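Local coordinates for regulatory Subunit of Protein Kinase A (cAMP-dependent) from Euglena gracilis (Euglena gracilis, PDB 6RSX) that binds cAMP at two cyclic nucleotide-binding domains and, as a protein kinase A regulatory subunit, probably controls the kinase's catalytic subunit, at residues R46-D51 against R145-T150; A117-T122 against R154-Y159. All coordinates share one frame; numbering follows the deposited sequence.

Segments 145-150 and 154-159 both draw on helix 149-165, which leaves the first cyclic nucleotide-binding domain, and contacts 1 and 2 lie about 14 Å apart, centre to centre. Contact 1 (46-51 with 145-150) packs the N-terminal helical part on the junction between helices 141-147 and 149-165; the side chain of Leu148 stays about 11 Å from the bound cAMP. Contact 2 (117-122 with 154-159) lies nearer the ligand, since Ala117 is part of the cAMP pocket. The two touch: Arg145 NH2 comes within 2.6 Å of Leu118 O, and Leu149 CD1 is 3.4 Å from that oxygen. Packing is thus continuous from the phosphate-binding cassette to the N-terminal helices.

Contact 1 of 2, residues R46-D51 against R145-T150; sequences RSLGED and RRILLT
Leu48 and Leu148 both hold CG anti to the carbonyl carbon and beside the backbone N (chi1 -57° and -80°), which brings their methyls together between the segments. The setting is the helical subdomain of a cyclic nucleotide-binding domain, where the N3A motif, here probably helices 29-39, 43-46 and 50-59, packs against the helices that follow the beta barrel. Leu48 sits in the turn just ahead of Gly49, the N-cap residue of helix 50-59, and faces the break between helices 141-147 and 149-165. Its methyl CD2 does most of the touching and meets Leu148 CD2 at 3.7 Å, the two side chains crossing at about a right angle. The other methyl, CD1, lies 4.4 Å from Ile147 CD1 in a looser apolar approach. Ile147 aims its CB at Leu48, and an extended chi2 of 171° carries CD1 outward to that meeting. No hydrogen bond joins the segments; the contact is small, 125 Å² in all, and aliphatic, with all three touching residues buried. The same residues carry the packing on to helix 50-59: Leu48 rests on Leu53 and Val56, and Ile147 also reaches Val56. At the far end of segment 46-51, Arg46 turns to the second domain, with NH1 in a salt bridge to Asp262 and NH2 in another to Glu264, so the residue two before Leu48 ties this region to the second domain. One backbone oxygen lies in the apolar contact: Ile147 O, which the side chain of Gln151 satisfies through NE2, while Leu48 CD2 presses against this same oxygen at 3.3 Å.

Contact 2 of 2, residues A117-T122 against R154-Y159; sequences ALMYGT and RKRRQY. With CMP (adenosine-3',5'-cyclic-monophosphate), chain B.
The phosphate-binding cassette of the first cAMP site, with its short helix 115-120, meets helix 149-165 here through Met119, Tyr120 and Arg156. At the cassette's helix, Ala117 N donates to the phosphate oxygen O1P of cAMP at 2.9 Å and a nearly straight 164°. Arg156, extended from CG to NE, crosses Met119 at about a right angle. In one of its two conformers Met119 bends at chi3 (59°), bringing CE to 4.1 Å from Arg156 CD, and its SD lies obliquely against the guanidinium, 4.1 Å from NH1. Tyr120 OH approaches the same CD at 4.2 Å, with ring and guanidinium planes 26° apart. NH2 forms salt bridges to Asp182 and to Glu115, whose other oxygen bonds cAMP, and NE and NH1 are also hydrogen-bonded; Arg156 therefore acts as a second-shell residue of the pocket. A leucine here would probably leave Glu115 and Asp182 without their shared positive mate and the cAMP-binding carboxylate freer to turn. Around the contact, Phe144 of helix 141-147 packs on Met119, Met153 of helix 149-165 touches Met119 and Tyr120, and Met178 of helix 174-183 rests against both Tyr120 and Arg156, while strand 112-113 leads into helix 115-120.

Contact 1 of 2, residues R46-D51 against R145-T150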
loop_
_atom_site.group_PDB
_atom_site.type_symbol
_atom_site.label_atom_id
_atom_site.label_comp_id
_atom_site.label_asym_id
_atom_site.label_seq_id
_atom_site.Cartn_x
_atom_site.Cartn_y
_atom_site.Cartn_z
ATOM N N ARG A 46 8.326 3.784 5.230
ATOM C CA ARG A 46 9.326 2.793 4.856
ATOM C C ARG A 46 10.246 3.306 3.761
ATOM O O ARG A 46 11.415 2.910 3.698
ATOM C CB ARG A 46 8.646 1.498 4.396
ATOM C CG ARG A 46 9.633 0.354 4.150
ATOM C CD ARG A 46 8.922 -0.915 3.741
ATOM N NE ARG A 46 7.976 -1.336 4.768
ATOM C CZ ARG A 46 6.990 -2.192 4.551
ATOM N NH1 ARG A 46 6.823 -2.712 3.338
ATOM N NH2 ARG A 46 6.167 -2.528 5.537
ATOM N N SER A 47 9.740 4.173 2.884
ATOM C CA SER A 47 10.537 4.637 1.749
ATOM C C SER A 47 11.621 5.638 2.157
ATOM O O SER A 47 12.711 5.649 1.566
ATOM C CB SER A 47 9.610 5.256 0.705
ATOM O OG SER A 47 8.472 5.820 1.330
ATOM N N LEU A 48 11.341 6.479 3.152
ATOM C CA LEU A 48 12.279 7.520 3.559
ATOM C C LEU A 48 13.660 6.943 3.819
ATOM O O LEU A 48 13.797 5.885 4.433
ATOM C CB LEU A 48 11.783 8.211 4.828
ATOM C CG LEU A 48 10.400 8.818 4.724
ATOM C CD1 LEU A 48 9.961 9.202 6.105
ATOM C CD2 LEU A 48 10.423 10.032 3.794
ATOM N N GLY A 49 14.686 7.670 3.373
ATOM C CA GLY A 49 16.048 7.360 3.733
ATOM C C GLY A 49 16.372 7.824 5.136
ATOM O O GLY A 49 15.547 8.399 5.845
ATOM N N GLU A 50 17.627 7.597 5.525
ATOM C CA GLU A 50 18.009 7.715 6.930
ATOM C C GLU A 50 17.981 9.160 7.415
ATOM O O GLU A 50 17.619 9.420 8.567
ATOM C CB GLU A 50 19.394 7.111 7.146
ATOM C CG GLU A 50 19.818 7.027 8.609
ATOM C CD GLU A 50 20.279 5.633 8.987
ATOM O OE1 GLU A 50 20.187 5.267 10.181
ATOM O OE2 GLU A 50 20.725 4.899 8.077
ATOM N N ASP A 51 18.388 10.108 6.569
ATOM C CA ASP A 51 18.411 11.507 6.987
ATOM C C ASP A 51 17.004 12.019 7.263
ATOM O O ASP A 51 16.763 12.720 8.254
ATOM C CB ASP A 51 19.086 12.365 5.918
ATOM C CG ASP A 51 20.543 12.646 6.234
ATOM O OD1 ASP A 51 21.070 12.037 7.193
ATOM O OD2 ASP A 51 21.156 13.483 5.531
ATOM N N ARG A 145 5.915 18.680 4.353
ATOM C CA ARG A 145 6.332 19.241 3.069
ATOM C C ARG A 145 7.812 19.004 2.803
ATOM O O ARG A 145 8.205 18.761 1.657
ATOM C CB ARG A 145 6.008 20.742 3.007
ATOM C CG ARG A 145 4.501 20.995 2.942
ATOM C CD ARG A 145 4.145 22.443 2.633
ATOM N NE ARG A 145 4.147 22.679 1.192
ATOM C CZ ARG A 145 3.138 22.377 0.378
ATOM N NH1 ARG A 145 3.234 22.637 -0.926
ATOM N NH2 ARG A 145 2.027 21.822 0.862
ATOM N N ARG A 146 8.644 19.070 3.844
ATOM C CA ARG A 146 10.074 18.847 3.657
ATOM C C ARG A 146 10.386 17.416 3.239
ATOM O O ARG A 146 11.152 17.202 2.292
ATOM C CB ARG A 146 10.835 19.190 4.934
ATOM C CG ARG A 146 10.865 20.674 5.215
ATOM C CD ARG A 146 12.212 21.086 5.756
ATOM N NE ARG A 146 12.432 20.673 7.136
ATOM C CZ ARG A 146 13.389 19.842 7.529
ATOM N NH1 ARG A 146 13.521 19.559 8.817
ATOM N NH2 ARG A 146 14.217 19.307 6.640
ATOM N N ILE A 147 9.821 16.420 3.927
ATOM C CA ILE A 147 10.298 15.041 3.794
ATOM C C ILE A 147 9.370 14.087 3.042
ATOM O O ILE A 147 9.855 13.061 2.537
ATOM C CB ILE A 147 10.643 14.447 5.168
ATOM C CG1 ILE A 147 9.371 14.214 5.961
ATOM C CG2 ILE A 147 11.612 15.355 5.933
ATOM C CD1 ILE A 147 9.638 13.438 7.218
ATOM N N LEU A 148 8.076 14.363 2.940
ATOM C CA LEU A 148 7.164 13.411 2.309
ATOM C C LEU A 148 6.471 13.924 1.053
ATOM O O LEU A 148 6.092 13.105 0.212
ATOM C CB LEU A 148 6.089 12.953 3.316
ATOM C CG LEU A 148 6.502 11.881 4.321
ATOM C CD1 LEU A 148 5.435 11.727 5.406
ATOM C CD2 LEU A 148 6.720 10.561 3.564
ATOM N N LEU A 149 6.310 15.246 0.884
ATOM C CA LEU A 149 5.375 15.736 -0.129
ATOM C C LEU A 149 5.827 15.375 -1.546
ATOM O O LEU A 149 5.035 14.859 -2.350
ATOM C CB LEU A 149 5.173 17.261 0.026
ATOM C CG LEU A 149 4.157 17.869 -0.945
ATOM C CD1 LEU A 149 3.552 19.165 -0.406
ATOM C CD2 LEU A 149 4.865 18.125 -2.257
ATOM N N THR A 150 7.101 15.627 -1.867
ATOM C CA THR A 150 7.557 15.532 -3.252
ATOM C C THR A 150 7.463 14.105 -3.772
ATOM O O THR A 150 6.826 13.839 -4.796
ATOM C CB THR A 150 8.996 16.040 -3.376
ATOM O OG1 THR A 150 9.052 17.407 -2.964
ATOM C CG2 THR A 150 9.461 15.922 -4.815
#

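Contact 2 of 2, residues A117-T122 against R154-Y159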
loop_
_atom_site.group_PDB
_atom_site.type_symbol
_atom_site.label_atom_id
_atom_site.label_comp_id
_atom_site.label_asym_id
_atom_site.label_seq_id
_atom_site.Cartn_x
_atom_site.Cartn_y
_atom_site.Cartn_z
ATOM N N ALA A 117 -4.586 17.009 2.110
ATOM C CA ALA A 117 -4.641 18.479 2.304
ATOM C C ALA A 117 -3.244 19.086 2.302
ATOM O O ALA A 117 -3.031 20.214 1.809
ATOM C CB ALA A 117 -5.355 18.801 3.627
ATOM N N LEU A 118 -2.275 18.376 2.886
ATOM C CA LEU A 118 -0.913 18.882 2.949
ATOM C C LEU A 118 -0.215 18.790 1.593
ATOM O O LEU A 118 0.644 19.625 1.293
ATOM C CB LEU A 118 -0.103 18.164 4.023
ATOM C CG LEU A 118 -0.678 18.045 5.457
ATOM C CD1 LEU A 118 0.321 17.690 6.602
ATOM C CD2 LEU A 118 -1.616 19.096 5.875
ATOM N N MET A 119 -0.580 17.810 0.767
ATOM C CA MET A 119 0.048 17.697 -0.544
ATOM C C MET A 119 -0.552 18.673 -1.543
ATOM O O MET A 119 0.177 19.431 -2.189
ATOM C CB MET A 119 -0.086 16.269 -1.076
ATOM C CG MET A 119 0.607 15.263 -0.218
ATOM S SD MET A 119 0.050 13.587 -0.567
ATOM C CE MET A 119 0.448 13.377 -2.307
ATOM N N TYR A 120 -1.876 18.666 -1.683
ATOM C CA TYR A 120 -2.555 19.330 -2.775
ATOM C C TYR A 120 -3.166 20.668 -2.374
ATOM O O TYR A 120 -3.772 21.317 -3.222
ATOM C CB TYR A 120 -3.631 18.429 -3.343
ATOM C CG TYR A 120 -3.078 17.092 -3.818
ATOM C CD1 TYR A 120 -2.342 17.016 -4.991
ATOM C CD2 TYR A 120 -3.244 15.931 -3.063
ATOM C CE1 TYR A 120 -1.804 15.801 -5.428
ATOM C CE2 TYR A 120 -2.707 14.699 -3.498
ATOM C CZ TYR A 120 -1.993 14.662 -4.676
ATOM O OH TYR A 120 -1.458 13.488 -5.124
ATOM N N GLY A 121 -3.059 21.069 -1.114
ATOM C CA GLY A 121 -3.676 22.311 -0.684
ATOM C C GLY A 121 -5.194 22.334 -0.688
ATOM O O GLY A 121 -5.790 23.421 -0.631
ATOM N N THR A 122 -5.842 21.176 -0.713
ATOM C CA THR A 122 -7.287 21.014 -0.726
ATOM C C THR A 122 -7.816 20.971 0.706
ATOM O O THR A 122 -7.078 20.623 1.633
ATOM C CB THR A 122 -7.676 19.717 -1.443
ATOM O OG1 THR A 122 -6.875 18.642 -0.922
ATOM C CG2 THR A 122 -7.454 19.817 -2.962
ATOM N N ARG A 154 4.790 12.496 -6.567
ATOM C CA ARG A 154 5.331 11.968 -7.818
ATOM C C ARG A 154 4.899 10.522 -8.059
ATOM O O ARG A 154 4.451 10.167 -9.156
ATOM C CB ARG A 154 6.853 12.070 -7.804
ATOM C CG ARG A 154 7.485 11.429 -9.026
ATOM C CD ARG A 154 8.903 11.890 -9.210
ATOM N NE ARG A 154 9.736 11.552 -8.064
ATOM C CZ ARG A 154 10.340 12.450 -7.298
ATOM N NH1 ARG A 154 10.212 13.745 -7.569
ATOM N NH2 ARG A 154 11.078 12.048 -6.269
ATOM N N LYS A 155 5.043 9.671 -7.042
ATOM C CA LYS A 155 4.716 8.254 -7.187
ATOM C C LYS A 155 3.245 8.068 -7.549
ATOM O O LYS A 155 2.897 7.246 -8.414
ATOM C CB LYS A 155 5.067 7.532 -5.885
ATOM C CG LYS A 155 4.792 6.004 -5.888
ATOM C CD LYS A 155 6.046 5.234 -6.147
ATOM C CE LYS A 155 5.747 3.710 -6.171
ATOM N NZ LYS A 155 5.598 3.109 -4.795
ATOM N N ARG A 156 2.355 8.835 -6.905
ATOM C CA ARG A 156 0.942 8.670 -7.208
ATOM C C ARG A 156 0.641 9.110 -8.630
ATOM O O ARG A 156 -0.130 8.448 -9.348
ATOM C CB ARG A 156 0.096 9.431 -6.194
ATOM C CG ARG A 156 0.123 8.794 -4.799
ATOM C CD ARG A 156 -0.583 9.656 -3.745
ATOM N NE ARG A 156 -0.613 8.945 -2.461
ATOM C CZ ARG A 156 -1.410 9.264 -1.443
ATOM N NH1 ARG A 156 -2.245 10.302 -1.547
ATOM N NH2 ARG A 156 -1.374 8.550 -0.319
ATOM N N ARG A 157 1.237 10.227 -9.055
ATOM C CA ARG A 157 1.069 10.702 -10.423
ATOM C C ARG A 157 1.598 9.685 -11.421
ATOM O O ARG A 157 0.940 9.369 -12.417
ATOM C CB ARG A 157 1.787 12.041 -10.605
ATOM C CG ARG A 157 1.919 12.483 -12.056
ATOM C CD ARG A 157 2.151 13.985 -12.117
ATOM N NE ARG A 157 2.187 14.462 -13.494
ATOM C CZ ARG A 157 3.248 15.023 -14.063
ATOM N NH1 ARG A 157 3.193 15.416 -15.330
ATOM N NH2 ARG A 157 4.360 15.203 -13.361
ATOM N N GLN A 158 2.793 9.163 -11.167
ATOM C CA GLN A 158 3.437 8.301 -12.149
ATOM C C GLN A 158 2.665 7.018 -12.399
ATOM O O GLN A 158 2.743 6.464 -13.496
ATOM C CB GLN A 158 4.865 8.002 -11.713
ATOM C CG GLN A 158 5.708 9.270 -11.815
ATOM C CD GLN A 158 7.150 9.072 -11.373
ATOM O OE1 GLN A 158 7.444 8.253 -10.495
ATOM N NE2 GLN A 158 8.059 9.837 -11.981
ATOM N N TYR A 159 1.899 6.539 -11.428
ATOM C CA TYR A 159 1.205 5.270 -11.613
ATOM C C TYR A 159 -0.292 5.428 -11.862
ATOM O O TYR A 159 -0.996 4.424 -11.985
ATOM C CB TYR A 159 1.469 4.377 -10.401
ATOM C CG TYR A 159 2.860 3.780 -10.432
ATOM C CD1 TYR A 159 3.115 2.610 -11.139
ATOM C CD2 TYR A 159 3.927 4.408 -9.803
ATOM C CE1 TYR A 159 4.392 2.056 -11.193
ATOM C CE2 TYR A 159 5.212 3.856 -9.839
ATOM C CZ TYR A 159 5.427 2.665 -10.541
ATOM O OH TYR A 159 6.682 2.109 -10.601
HETATM P P CMP B . -7.059 14.631 3.908
HETATM O O1P CMP B . -5.899 15.626 4.252
HETATM O O2P CMP B . -8.043 14.871 2.840
HETATM O "O5'" CMP B . -7.979 14.457 5.216
HETATM C "C5'" CMP B . -8.833 13.324 5.368
HETATM C "C4'" CMP B . -7.992 12.108 5.114
HETATM O "O4'" CMP B . -8.713 10.869 5.126
HETATM C "C3'" CMP B . -7.353 12.095 3.749
HETATM O "O3'" CMP B . -6.367 13.095 3.622
HETATM C "C2'" CMP B . -6.842 10.656 3.636
HETATM O "O2'" CMP B . -5.577 10.573 4.271
HETATM C "C1'" CMP B . -7.898 9.891 4.484
HETATM N N9 CMP B . -8.781 9.027 3.709
HETATM C C8 CMP B . -9.064 7.712 4.011
HETATM N N7 CMP B . -9.943 7.264 3.133
HETATM C C5 CMP B . -10.177 8.262 2.270
HETATM C C6 CMP B . -10.990 8.262 1.170
HETATM N N6 CMP B . -11.832 7.235 0.603
HETATM N N1 CMP B . -11.092 9.321 0.398
HETATM C C2 CMP B . -10.396 10.442 0.758
HETATM N N3 CMP B . -9.562 10.466 1.849
HETATM C C4 CMP B . -9.474 9.356 2.615
#